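PDB 6BR8: protein A6 homolog from Fowlpox virus, which binds phospholipids and probably has an essential part in the step from immature to mature virion during poxvirus assembly. Local coordinates for residues E206-E209 with L215-I218; C221-Y226 with V235-I240. One frame throughout, in Å; residues are numbered along the deposited sequence.

Contact 1. Residues E206-E209 with L215-I218. With PGV ((1R)-2-{[{[(2S)-2,3-dihydroxypropyl]oxy}(hydroxy)phosphoryl]oxy}-1-[(palmitoyloxy)methyl]ethyl (11E)-octadec-11-enoate), chain F.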
loop_
_atom_site.group_PDB
_atom_site.type_symbol
_atom_site.label_atom_id
_atom_site.label_comp_id
_atom_site.label_asym_id
_atom_site.label_seq_id
_atom_site.Cartn_x
_atom_site.Cartn_y
_atom_site.Cartn_z
ATOM N N GLU A 206 -18.264 -6.853 -5.263
ATOM C CA GLU A 206 -18.931 -8.135 -5.094
ATOM C C GLU A 206 -17.966 -9.184 -4.519
ATOM O O GLU A 206 -18.310 -9.921 -3.593
ATOM C CB GLU A 206 -19.577 -8.577 -6.417
ATOM C CG GLU A 206 -20.354 -9.861 -6.325
ATOM N N GLU A 207 -16.746 -9.262 -5.041
ATOM C CA GLU A 207 -15.805 -10.215 -4.473
ATOM C C GLU A 207 -15.542 -9.899 -3.014
ATOM O O GLU A 207 -15.410 -10.810 -2.192
ATOM C CB GLU A 207 -14.496 -10.223 -5.267
ATOM C CG GLU A 207 -14.702 -10.576 -6.716
ATOM C CD GLU A 207 -15.190 -11.987 -6.877
ATOM O OE1 GLU A 207 -14.843 -12.815 -6.019
ATOM O OE2 GLU A 207 -15.922 -12.268 -7.850
ATOM N N TYR A 208 -15.491 -8.615 -2.665
ATOM C CA TYR A 208 -15.229 -8.250 -1.280
ATOM C C TYR A 208 -16.374 -8.693 -0.376
ATOM O O TYR A 208 -16.145 -9.259 0.696
ATOM C CB TYR A 208 -15.023 -6.748 -1.148
ATOM C CG TYR A 208 -14.806 -6.304 0.300
ATOM C CD1 TYR A 208 -15.840 -5.821 1.071
ATOM C CD2 TYR A 208 -13.547 -6.408 0.885
ATOM C CE1 TYR A 208 -15.629 -5.400 2.396
ATOM C CE2 TYR A 208 -13.322 -6.007 2.182
ATOM C CZ TYR A 208 -14.367 -5.508 2.953
ATOM O OH TYR A 208 -14.153 -5.113 4.282
ATOM N N GLU A 209 -17.614 -8.404 -0.778
ATOM C CA GLU A 209 -18.764 -8.793 0.024
ATOM C C GLU A 209 -18.898 -10.304 0.094
ATOM O O GLU A 209 -19.187 -10.858 1.158
ATOM C CB GLU A 209 -20.032 -8.167 -0.535
ATOM C CG GLU A 209 -19.952 -6.668 -0.595
ATOM C CD GLU A 209 -19.829 -6.035 0.784
ATOM O OE1 GLU A 209 -20.561 -6.435 1.714
ATOM O OE2 GLU A 209 -18.997 -5.125 0.943
ATOM N N LEU A 215 -11.940 -12.844 4.727
ATOM C CA LEU A 215 -10.821 -11.908 4.671
ATOM C C LEU A 215 -10.553 -11.299 6.046
ATOM O O LEU A 215 -9.408 -11.202 6.493
ATOM C CB LEU A 215 -11.088 -10.811 3.645
ATOM C CG LEU A 215 -9.946 -9.800 3.684
ATOM C CD1 LEU A 215 -8.671 -10.417 3.183
ATOM C CD2 LEU A 215 -10.349 -8.582 2.865
ATOM N N ILE A 216 -11.612 -10.848 6.715
ATOM C CA ILE A 216 -11.471 -10.296 8.056
ATOM C C ILE A 216 -10.868 -11.337 8.986
ATOM O O ILE A 216 -9.913 -11.061 9.724
ATOM C CB ILE A 216 -12.836 -9.822 8.567
ATOM C CG1 ILE A 216 -13.365 -8.697 7.675
ATOM C CG2 ILE A 216 -12.772 -9.456 10.085
ATOM C CD1 ILE A 216 -12.636 -7.394 7.834
ATOM N N SER A 217 -11.438 -12.543 8.982
ATOM C CA SER A 217 -10.943 -13.609 9.846
ATOM C C SER A 217 -9.450 -13.817 9.674
ATOM O O SER A 217 -8.698 -13.768 10.645
ATOM C CB SER A 217 -11.665 -14.906 9.543
ATOM O OG SER A 217 -11.011 -15.986 10.173
ATOM N N ILE A 218 -9.006 -14.038 8.429
ATOM C CA ILE A 218 -7.587 -14.233 8.151
ATOM C C ILE A 218 -6.764 -13.092 8.724
ATOM O O ILE A 218 -5.808 -13.313 9.475
ATOM C CB ILE A 218 -7.356 -14.360 6.639
ATOM C CG1 ILE A 218 -7.747 -15.754 6.152
ATOM C CG2 ILE A 218 -5.915 -14.004 6.297
ATOM C CD1 ILE A 218 -7.685 -15.880 4.658
HETATM C C01 PGV F . -19.526 1.206 -1.217
HETATM C C02 PGV F . -19.867 1.790 -2.693
HETATM C C03 PGV F . -20.100 0.585 -3.641
HETATM C C04 PGV F . -23.253 -0.465 -4.120
HETATM C C05 PGV F . -23.139 -0.712 -2.586
HETATM C C06 PGV F . -24.545 -1.120 -1.989
HETATM O O01 PGV F . -18.751 2.546 -3.114
HETATM O O02 PGV F . -17.164 0.983 -3.248
HETATM O O03 PGV F . -19.974 -0.151 -1.108
HETATM O O04 PGV F . -19.401 -2.307 -1.143
HETATM O O05 PGV F . -22.765 0.542 -2.047
HETATM O O06 PGV F . -25.531 -0.227 -2.493
HETATM O O11 PGV F . -20.480 0.963 -4.938
HETATM O O12 PGV F . -23.205 0.915 -4.377
HETATM O O13 PGV F . -22.299 1.417 -6.744
HETATM O O14 PGV F . -21.948 3.148 -4.901
HETATM C C1 PGV F . -17.742 1.919 -3.806
HETATM C C2 PGV F . -17.348 2.363 -5.215
HETATM C C3 PGV F . -15.856 2.222 -5.528
HETATM C C4 PGV F . -15.381 0.750 -5.590
HETATM C C5 PGV F . -13.854 0.615 -5.563
HETATM C C6 PGV F . -13.382 -0.168 -4.345
HETATM C C7 PGV F . -11.915 0.099 -3.985
HETATM C C8 PGV F . -10.966 0.233 -5.201
HETATM C C9 PGV F . -9.499 0.542 -4.765
HETATM C C10 PGV F . -9.324 0.502 -3.223
HETATM C C19 PGV F . -19.033 -1.147 -0.963
HETATM C C20 PGV F . -17.593 -0.875 -0.614
HETATM C C21 PGV F . -16.753 -2.174 -0.525
HETATM C C22 PGV F . -16.010 -2.203 0.805
HETATM C C23 PGV F . -14.491 -2.396 0.673
HETATM C C24 PGV F . -13.822 -2.245 2.040
HETATM C C25 PGV F . -12.311 -2.058 1.944
HETATM C C26 PGV F . -11.577 -2.527 3.199
HETATM C C27 PGV F . -10.058 -2.736 2.968
HETATM C C28 PGV F . -9.227 -2.387 4.223
HETATM C C29 PGV F . -7.696 -2.271 3.976
HETATM C C30 PGV F . -7.010 -1.295 4.981
HETATM C C31 PGV F . -5.549 -1.661 5.375
HETATM C C32 PGV F . -5.307 -1.581 6.915
HETATM C C33 PGV F . -5.122 -2.960 7.603
HETATM C C34 PGV F . -5.650 -2.957 9.050
#
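Tyr208 meets Leu215 and Ile216 where two consecutive helices, 197-210 and 212-225, are linked by a short turn in the mainly helical, lipid-binding C-terminal part of A6. The protein-to-protein contact is sparse: 80 Å² is buried, the closest CA atoms, those of Tyr208 and Leu215, are 8.3 Å apart, and no hydrogen bond crosses. Tyr208 CE2 touches Leu215 CD2 at 4.0 Å, the two side chains crossing at about a right angle, and Tyr208 OH lies 4.5 Å from Ile216 CD1. With CG anti to the backbone N (chi1 177°), the tyrosine ring swings off its own helix and brings its far end to the neighbouring one. The tight side is toward the phosphatidylglycerol PGV. Its acyl chain runs along one ring face, with C23 3.6 Å above the plane over the ring centre. Phe241 of helix 237-249 touches Tyr208, Leu215 and Ile216, and Leu161 of helix 156-170 also packs on Leu215. Looser and more polar is the flank of Glu209, an exposed residue whose side chain bends at chi2 (-64°) back toward the lipid ester. Its carboxylate end sits at the edge of the Tyr208 ring, in the ring plane, and Glu209 OE2 stops 3.5 Å from PGV O04. Deeper along the same acyl chain, PGV C24 approaches Tyr208 CZ to 3.4 Å.

Contact 2. Residues C221-Y226 with V235-I240. With 6OU ([(2~{R})-1-[2-azanylethoxy(oxidanyl)phosphoryl]oxy-3-hexadecanoyloxy-propan-2-yl] (~{Z})-octadec-9-enoate), chain C.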
loop_
_atom_site.group_PDB
_atom_site.type_symbol
_atom_site.label_atom_id
_atom_site.label_comp_id
_atom_site.label_asym_id
_atom_site.label_seq_id
_atom_site.Cartn_x
_atom_site.Cartn_y
_atom_site.Cartn_z
ATOM N N CYS A 221 -6.748 -12.996 12.501
ATOM C CA CYS A 221 -5.926 -14.050 13.076
ATOM C C CYS A 221 -4.451 -13.770 12.901
ATOM O O CYS A 221 -3.645 -14.290 13.671
ATOM C CB CYS A 221 -6.266 -15.409 12.461
ATOM S SG CYS A 221 -7.824 -16.046 13.060
ATOM N N ILE A 222 -4.082 -12.956 11.917
ATOM C CA ILE A 222 -2.698 -12.524 11.811
ATOM C C ILE A 222 -2.378 -11.540 12.920
ATOM O O ILE A 222 -1.381 -11.693 13.637
ATOM C CB ILE A 222 -2.422 -11.919 10.421
ATOM C CG1 ILE A 222 -2.556 -12.990 9.320
ATOM C CG2 ILE A 222 -1.028 -11.272 10.387
ATOM C CD1 ILE A 222 -2.420 -12.417 7.878
ATOM N N THR A 223 -3.235 -10.525 13.100
ATOM C CA THR A 223 -2.937 -9.542 14.136
ATOM C C THR A 223 -2.979 -10.172 15.508
ATOM O O THR A 223 -2.214 -9.766 16.376
ATOM C CB THR A 223 -3.881 -8.330 14.077
ATOM O OG1 THR A 223 -5.179 -8.669 14.580
ATOM C CG2 THR A 223 -3.999 -7.832 12.665
ATOM N N ASP A 224 -3.816 -11.195 15.722
ATOM C CA ASP A 224 -3.805 -11.898 17.012
ATOM C C ASP A 224 -2.532 -12.716 17.186
ATOM O O ASP A 224 -1.922 -12.724 18.266
ATOM C CB ASP A 224 -5.017 -12.829 17.147
ATOM C CG ASP A 224 -6.344 -12.092 17.296
ATOM O OD1 ASP A 224 -6.381 -10.849 17.380
ATOM O OD2 ASP A 224 -7.377 -12.785 17.312
ATOM N N ASN A 225 -2.138 -13.461 16.151
ATOM C CA ASN A 225 -1.036 -14.404 16.318
ATOM C C ASN A 225 0.322 -13.725 16.378
ATOM O O ASN A 225 1.317 -14.414 16.601
ATOM C CB ASN A 225 -1.053 -15.463 15.210
ATOM C CG ASN A 225 -2.344 -16.292 15.205
ATOM O OD1 ASN A 225 -2.998 -16.467 16.240
ATOM N ND2 ASN A 225 -2.701 -16.819 14.039
ATOM N N TYR A 226 0.384 -12.405 16.192
ATOM C CA TYR A 226 1.588 -11.626 16.455
ATOM C C TYR A 226 1.395 -10.619 17.583
ATOM O O TYR A 226 2.308 -9.830 17.848
ATOM C CB TYR A 226 2.040 -10.893 15.196
ATOM C CG TYR A 226 2.701 -11.770 14.169
ATOM C CD1 TYR A 226 3.916 -12.405 14.440
ATOM C CD2 TYR A 226 2.128 -11.946 12.923
ATOM C CE1 TYR A 226 4.525 -13.196 13.479
ATOM C CE2 TYR A 226 2.725 -12.727 11.964
ATOM C CZ TYR A 226 3.913 -13.346 12.234
ATOM O OH TYR A 226 4.456 -14.115 11.234
ATOM N N VAL A 235 -6.285 -4.958 18.283
ATOM C CA VAL A 235 -6.676 -4.291 17.055
ATOM C C VAL A 235 -7.972 -4.939 16.590
ATOM O O VAL A 235 -8.123 -6.167 16.662
ATOM C CB VAL A 235 -5.542 -4.389 16.016
ATOM C CG1 VAL A 235 -5.929 -3.811 14.679
ATOM C CG2 VAL A 235 -4.325 -3.639 16.528
ATOM N N ASP A 236 -8.939 -4.116 16.179
ATOM C CA ASP A 236 -10.234 -4.611 15.705
ATOM C C ASP A 236 -10.266 -4.474 14.178
ATOM O O ASP A 236 -10.629 -3.431 13.619
ATOM C CB ASP A 236 -11.366 -3.861 16.407
ATOM C CG ASP A 236 -12.750 -4.440 16.118
ATOM O OD1 ASP A 236 -12.971 -5.020 15.028
ATOM O OD2 ASP A 236 -13.637 -4.274 16.984
ATOM N N ILE A 237 -9.914 -5.561 13.492
ATOM C CA ILE A 237 -9.848 -5.526 12.037
ATOM C C ILE A 237 -11.209 -5.184 11.442
ATOM O O ILE A 237 -11.321 -4.342 10.531
ATOM C CB ILE A 237 -9.318 -6.862 11.493
ATOM C CG1 ILE A 237 -7.899 -7.110 11.995
ATOM C CG2 ILE A 237 -9.301 -6.820 9.965
ATOM C CD1 ILE A 237 -6.905 -6.014 11.498
ATOM N N GLU A 238 -12.259 -5.870 11.903
ATOM C CA GLU A 238 -13.605 -5.601 11.398
ATOM C C GLU A 238 -13.914 -4.111 11.491
ATOM O O GLU A 238 -14.277 -3.476 10.497
ATOM C CB GLU A 238 -14.636 -6.447 12.173
ATOM C CG GLU A 238 -16.135 -6.117 11.963
ATOM C CD GLU A 238 -16.649 -6.509 10.575
ATOM O OE1 GLU A 238 -16.183 -7.520 10.035
ATOM O OE2 GLU A 238 -17.556 -5.853 10.049
ATOM N N PHE A 239 -13.665 -3.510 12.644
ATOM C CA PHE A 239 -13.959 -2.090 12.789
ATOM C C PHE A 239 -13.107 -1.222 11.860
ATOM O O PHE A 239 -13.604 -0.246 11.288
ATOM C CB PHE A 239 -13.747 -1.668 14.226
ATOM C CG PHE A 239 -13.727 -0.204 14.390
ATOM C CD1 PHE A 239 -14.918 0.498 14.447
ATOM C CD2 PHE A 239 -12.531 0.483 14.494
ATOM C CE1 PHE A 239 -14.914 1.869 14.609
ATOM C CE2 PHE A 239 -12.523 1.840 14.657
ATOM C CZ PHE A 239 -13.712 2.538 14.714
ATOM N N ILE A 240 -11.820 -1.535 11.715
ATOM C CA ILE A 240 -10.991 -0.771 10.794
ATOM C C ILE A 240 -11.531 -0.875 9.375
ATOM O O ILE A 240 -11.587 0.122 8.635
ATOM C CB ILE A 240 -9.534 -1.253 10.858
ATOM C CG1 ILE A 240 -8.902 -0.867 12.199
ATOM C CG2 ILE A 240 -8.751 -0.697 9.641
ATOM C CD1 ILE A 240 -7.531 -1.448 12.412
HETATM C C01 6OU C . -2.732 -9.285 3.730
HETATM C C02 6OU C . -1.747 -9.376 4.896
HETATM C C03 6OU C . -2.386 -9.039 6.244
HETATM C C04 6OU C . -1.404 -8.414 7.238
HETATM C C05 6OU C . -2.070 -8.039 8.562
HETATM C C06 6OU C . -1.421 -6.836 9.245
HETATM C C07 6OU C . -2.452 -5.992 9.993
HETATM C C08 6OU C . -1.832 -5.225 11.161
HETATM C C09 6OU C . -2.784 -4.188 11.760
HETATM C C10 6OU C . -2.292 -2.762 11.533
HETATM C C11 6OU C . -3.335 -1.725 11.928
HETATM C C12 6OU C . -2.792 -0.810 13.018
HETATM C C13 6OU C . -3.318 0.613 12.896
HETATM C C14 6OU C . -3.852 1.093 14.234
HETATM C C15 6OU C . -5.218 0.508 14.565
HETATM C C16 6OU C . -6.188 1.659 14.775
HETATM O O17 6OU C . -5.810 2.753 14.549
HETATM O O18 6OU C . -7.494 1.451 15.222
HETATM C C19 6OU C . -8.451 2.170 14.499
HETATM C C20 6OU C . -8.714 3.478 15.235
HETATM C C21 6OU C . -9.564 3.189 16.475
HETATM O O22 6OU C . -8.722 3.231 17.600
HETATM O O24 6OU C . -9.502 5.307 18.900
HETATM O O25 6OU C . -8.186 3.624 20.061
HETATM O O26 6OU C . -10.622 3.043 19.573
HETATM C C27 6OU C . -10.790 1.665 19.387
HETATM N N29 6OU C . -12.160 0.079 18.089
HETATM O O30 6OU C . -9.310 4.472 14.430
HETATM C C31 6OU C . -9.860 4.151 13.176
HETATM O O32 6OU C . -10.943 3.688 13.094
HETATM C C33 6OU C . -9.109 4.454 11.879
HETATM C C34 6OU C . -8.624 3.211 11.146
HETATM C C35 6OU C . -7.586 3.574 10.093
HETATM C C36 6OU C . -6.225 2.947 10.357
HETATM C C37 6OU C . -5.779 2.092 9.181
HETATM C C38 6OU C . -4.369 1.553 9.380
HETATM C C39 6OU C . -3.495 1.850 8.162
HETATM C C40 6OU C . -2.409 0.801 7.939
HETATM C C41 6OU C . -1.373 0.954 8.741
HETATM C C42 6OU C . -0.628 -0.360 8.989
HETATM C C43 6OU C . -0.379 -1.173 7.715
HETATM C C44 6OU C . -0.586 -2.678 7.922
HETATM C C45 6OU C . -1.302 -3.372 6.753
HETATM C C46 6OU C . -0.574 -3.210 5.419
HETATM C C47 6OU C . -1.181 -4.096 4.337
HETATM C C48 6OU C . -0.481 -3.947 2.991
HETATM C C49 6OU C . -1.291 -4.527 1.835
#
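The C-terminal end of helix 212-225 faces the start of helix 237-249, with the CA atoms of Thr223 and Val235 7.1 Å apart and no hydrogen bond between the two segments. Contact rests chiefly on two methyl groups: Thr223 CG2 and Ile237 CD1 meet tip to tip at 3.6 Å. The threonine hydroxyl lies between its backbone N and carbonyl carbon (chi1 75°), which lets OG1 bond to the main-chain carbonyl oxygen of Gln220 and leaves CG2 for the apolar side. Val235 comes in from the loop, its CB directed toward the helix, and completes the small buried patch. The side chain of Gln220 links the helix to the backbone of the other segment: its OE1 accepts from Ile237 N and its NE2 donates to Val235 O. These are two consecutive helices joined by a loop that carries the short strand 228-230, and the new helix opens with an N-cap. Asp236 OD1 accepts from Phe239 N at 2.9 Å with an N-H...O angle of 166°, the donor standing 59° out of the carboxylate plane.

Against this patch lies a phosphatidylethanolamine, 6OU, whose pocket includes Ile222, Thr223, Phe239 and Ile240. The same Thr223 CG2 that meets Ile237 also rests 3.6 Å from 6OU C07, so one methyl packs on both the neighbouring helix and the acyl chain. Farther toward the chain end, Ile222 CD1 packs on 6OU C03 at 3.8 Å, while Ile240 CD1 reaches 6OU C15 near the ester at 3.7 Å. At the headgroup, the ethanolamine nitrogen N29 sits over one face of the Phe239 ring, 3.6 Å above its plane and offset toward the rim.

How the contacts relate
Contacts 1 and 2 follow one another along the chain, contact 1 lying wholly before contact 2 in the sequence, and their centres are 14 Å apart on the same side of the molecule. Helix 212-225 belongs to both: its first half packs against helix 197-210, its C-terminal end against helix 237-249. The two contacts touch through Ile216, whose CD1 lies 4.0 Å from Ile237 CG2. Three consecutive helices thus border two phospholipids: PGV, which lies against contact 1 and also reaches Ile237 and Ile240 of contact 2, and 6OU at contact 2. Ile240 belongs to the pockets of both, so the sites adjoin, in keeping with a lipid-binding part that holds several phospholipids next to one another.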